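Local coordinates for protein shikimate 5-dehydrogenase AroE (5-dehydroshikimate reductase) (Mycobacterium tuberculosis, PDB 4P4G) that probably catalyses the NADP-dependent interconversion of 3-dehydroshikimate and shikimate, the fourth step of chorismate biosynthesis, at residues 88-93 and 103-108. Sequence-based numbering, arbitrary orientation.
With SKM ((3R,4S,5R)-3,4,5-trihydroxycyclohex-1-ene-1-carboxylic acid), chain C.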
loop_
_atom_site.group_PDB
_atom_site.type_symbol
_atom_site.label_atom_id
_atom_site.label_comp_id
_atom_site.label_asym_id
_atom_site.label_seq_id
_atom_site.Cartn_x
_atom_site.Cartn_y
_atom_site.Cartn_z
ATOM N N SER A 88 -7.764 5.049 -5.659
ATOM C CA SER A 88 -6.781 5.840 -4.938
ATOM C C SER A 88 -5.460 5.688 -5.666
ATOM O O SER A 88 -5.305 4.795 -6.516
ATOM C CB SER A 88 -6.662 5.393 -3.479
ATOM O OG SER A 88 -6.085 4.106 -3.398
ATOM N N ALA A 89 -4.513 6.562 -5.357
ATOM C CA ALA A 89 -3.240 6.571 -6.062
ATOM C C ALA A 89 -2.117 6.787 -5.082
ATOM O O ALA A 89 -2.179 7.699 -4.263
ATOM C CB ALA A 89 -3.234 7.679 -7.101
ATOM N N ASN A 90 -1.072 5.976 -5.182
ATOM C CA ASN A 90 0.088 6.181 -4.330
ATOM C C ASN A 90 1.268 6.719 -5.131
ATOM O O ASN A 90 2.404 6.762 -4.643
ATOM C CB ASN A 90 0.487 4.862 -3.668
ATOM C CG ASN A 90 1.134 3.913 -4.646
ATOM O OD1 ASN A 90 0.792 3.904 -5.830
ATOM N ND2 ASN A 90 2.073 3.105 -4.161
ATOM N N THR A 91 1.004 7.118 -6.371
ATOM C CA THR A 91 2.075 7.547 -7.278
ATOM C C THR A 91 1.559 8.649 -8.180
ATOM O O THR A 91 0.480 8.520 -8.759
ATOM C CB THR A 91 2.527 6.371 -8.178
ATOM O OG1 THR A 91 2.788 5.214 -7.376
ATOM C CG2 THR A 91 3.783 6.725 -8.973
ATOM N N LEU A 92 2.302 9.748 -8.271
ATOM C CA LEU A 92 2.048 10.761 -9.293
ATOM C C LEU A 92 3.274 10.875 -10.180
ATOM O O LEU A 92 4.394 11.019 -9.680
ATOM C CB LEU A 92 1.763 12.115 -8.647
ATOM C CG LEU A 92 0.438 12.197 -7.898
ATOM C CD1 LEU A 92 0.421 13.445 -7.039
ATOM C CD2 LEU A 92 -0.720 12.200 -8.883
ATOM N N VAL A 93 3.050 10.850 -11.488
ATOM C CA VAL A 93 4.123 10.879 -12.478
ATOM C C VAL A 93 3.966 12.114 -13.355
ATOM O O VAL A 93 2.887 12.365 -13.903
ATOM C CB VAL A 93 4.074 9.618 -13.357
ATOM C CG1 VAL A 93 5.278 9.563 -14.316
ATOM C CG2 VAL A 93 4.012 8.364 -12.478
ATOM N N ASN A 103 -1.463 3.456 -9.287
ATOM C CA ASN A 103 -1.460 2.769 -8.015
ATOM C C ASN A 103 -0.568 1.544 -8.094
ATOM O O ASN A 103 -0.901 0.567 -8.768
ATOM C CB ASN A 103 -2.867 2.365 -7.585
ATOM C CG ASN A 103 -2.909 1.930 -6.146
ATOM O OD1 ASN A 103 -2.271 0.941 -5.773
ATOM N ND2 ASN A 103 -3.645 2.663 -5.321
ATOM N N THR A 104 0.566 1.599 -7.409
ATOM C CA THR A 104 1.466 0.450 -7.355
ATOM C C THR A 104 1.335 -0.386 -6.076
ATOM O O THR A 104 2.062 -1.374 -5.922
ATOM C CB THR A 104 2.942 0.870 -7.536
ATOM O OG1 THR A 104 3.385 1.565 -6.363
ATOM C CG2 THR A 104 3.106 1.788 -8.741
ATOM N N ASP A 105 0.425 -0.011 -5.173
ATOM C CA ASP A 105 0.180 -0.799 -3.954
ATOM C C ASP A 105 -0.436 -2.160 -4.294
ATOM O O ASP A 105 -0.350 -3.104 -3.502
ATOM C CB ASP A 105 -0.763 -0.073 -2.981
ATOM C CG ASP A 105 -0.107 1.093 -2.266
ATOM O OD1 ASP A 105 1.076 0.982 -1.880
ATOM O OD2 ASP A 105 -0.794 2.129 -2.086
ATOM N N ILE A 106 -1.079 -2.254 -5.454
ATOM C CA ILE A 106 -1.585 -3.540 -5.940
ATOM C C ILE A 106 -0.409 -4.503 -6.097
ATOM O O ILE A 106 -0.466 -5.641 -5.612
ATOM C CB ILE A 106 -2.299 -3.395 -7.290
ATOM C CG1 ILE A 106 -3.506 -2.468 -7.170
ATOM C CG2 ILE A 106 -2.704 -4.756 -7.840
ATOM C CD1 ILE A 106 -3.989 -1.967 -8.531
ATOM N N ASP A 107 0.657 -4.041 -6.762
ATOM C CA ASP A 107 1.906 -4.810 -6.871
ATOM C C ASP A 107 2.496 -5.117 -5.505
ATOM O O ASP A 107 3.062 -6.194 -5.292
ATOM C CB ASP A 107 2.967 -4.035 -7.654
ATOM C CG ASP A 107 2.616 -3.848 -9.105
ATOM O OD1 ASP A 107 1.720 -4.555 -9.612
ATOM O OD2 ASP A 107 3.269 -2.999 -9.754
ATOM N N GLY A 108 2.407 -4.146 -4.597
ATOM C CA GLY A 108 2.908 -4.306 -3.248
ATOM C C GLY A 108 2.269 -5.498 -2.572
ATOM O O GLY A 108 2.958 -6.344 -1.985
HETATM O O12 SKM C . 2.283 3.220 -1.260
HETATM C C8 SKM C . 3.465 3.412 -0.487
HETATM C C6 SKM C . 3.112 3.214 0.960
HETATM O O7 SKM C . 1.939 3.930 1.297
HETATM C C5 SKM C . 4.199 3.700 1.774
HETATM C C4 SKM C . 5.210 4.476 1.388
HETATM C C1 SKM C . 6.252 4.899 2.408
HETATM O O2 SKM C . 7.235 5.556 2.036
HETATM O O3 SKM C . 6.138 4.591 3.609
HETATM C C10 SKM C . 5.383 4.969 -0.080
HETATM C C9 SKM C . 4.016 4.776 -0.800
HETATM O O11 SKM C . 4.297 4.872 -2.153
#
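Asn90 meets Thr104 with both ends of its amide. Asn90 OD1 accepts from Thr104 N at 2.8 Å, and Asn90 ND2 donates to Thr104 OG1 at 3.0 Å. OG1 lies almost in the plane of the Asn90 amide. The two side chains cross at about a right angle. Asn90 CG sits between its backbone N and carbonyl carbon (chi1 73°), which puts the amide beside Thr104. Asn90 OD1 takes a second bond from Thr91 OG1, 2.8 Å away on the opposite face of the amide from Thr104 N. Gln243 O and Gln247 NE2 engage Thr104 OG1 and Thr91 OG1 respectively, tying this tight part to helix 236-252.

The Ser88 side is looser. Asn103 ND2 donates to Ser88 O at 3.0 Å in a nearly straight bond (170°), but ND2 lies above the plane of the Ser88 carbonyl rather than on a lone pair. Ser88 OG turns to Gly127 O instead. Asn103 OD1 caps the helix start, with weak bonds from Asp105 N and Ile106 N. No touching residue here is exposed, so neither part has a solvent side.

Bound shikimate joins the segments again. Asn90 ND2 donates to shikimate O12 at 2.9 Å, and O12 donates to Asp105 OD1 at 2.6 Å. Asp105 OD2 forms a salt bridge with Lys69, which also binds shikimate. The bonds on Asn90 OD1, with that from ND2 to Thr104 OG1, would hold the amide's rotation, which presents the other N-H of ND2 to O12. The O12 hydroxyl thus accepts from Asn90 and donates to Asp105, an arrangement consistent with the Lys-Asp active site of shikimate dehydrogenases.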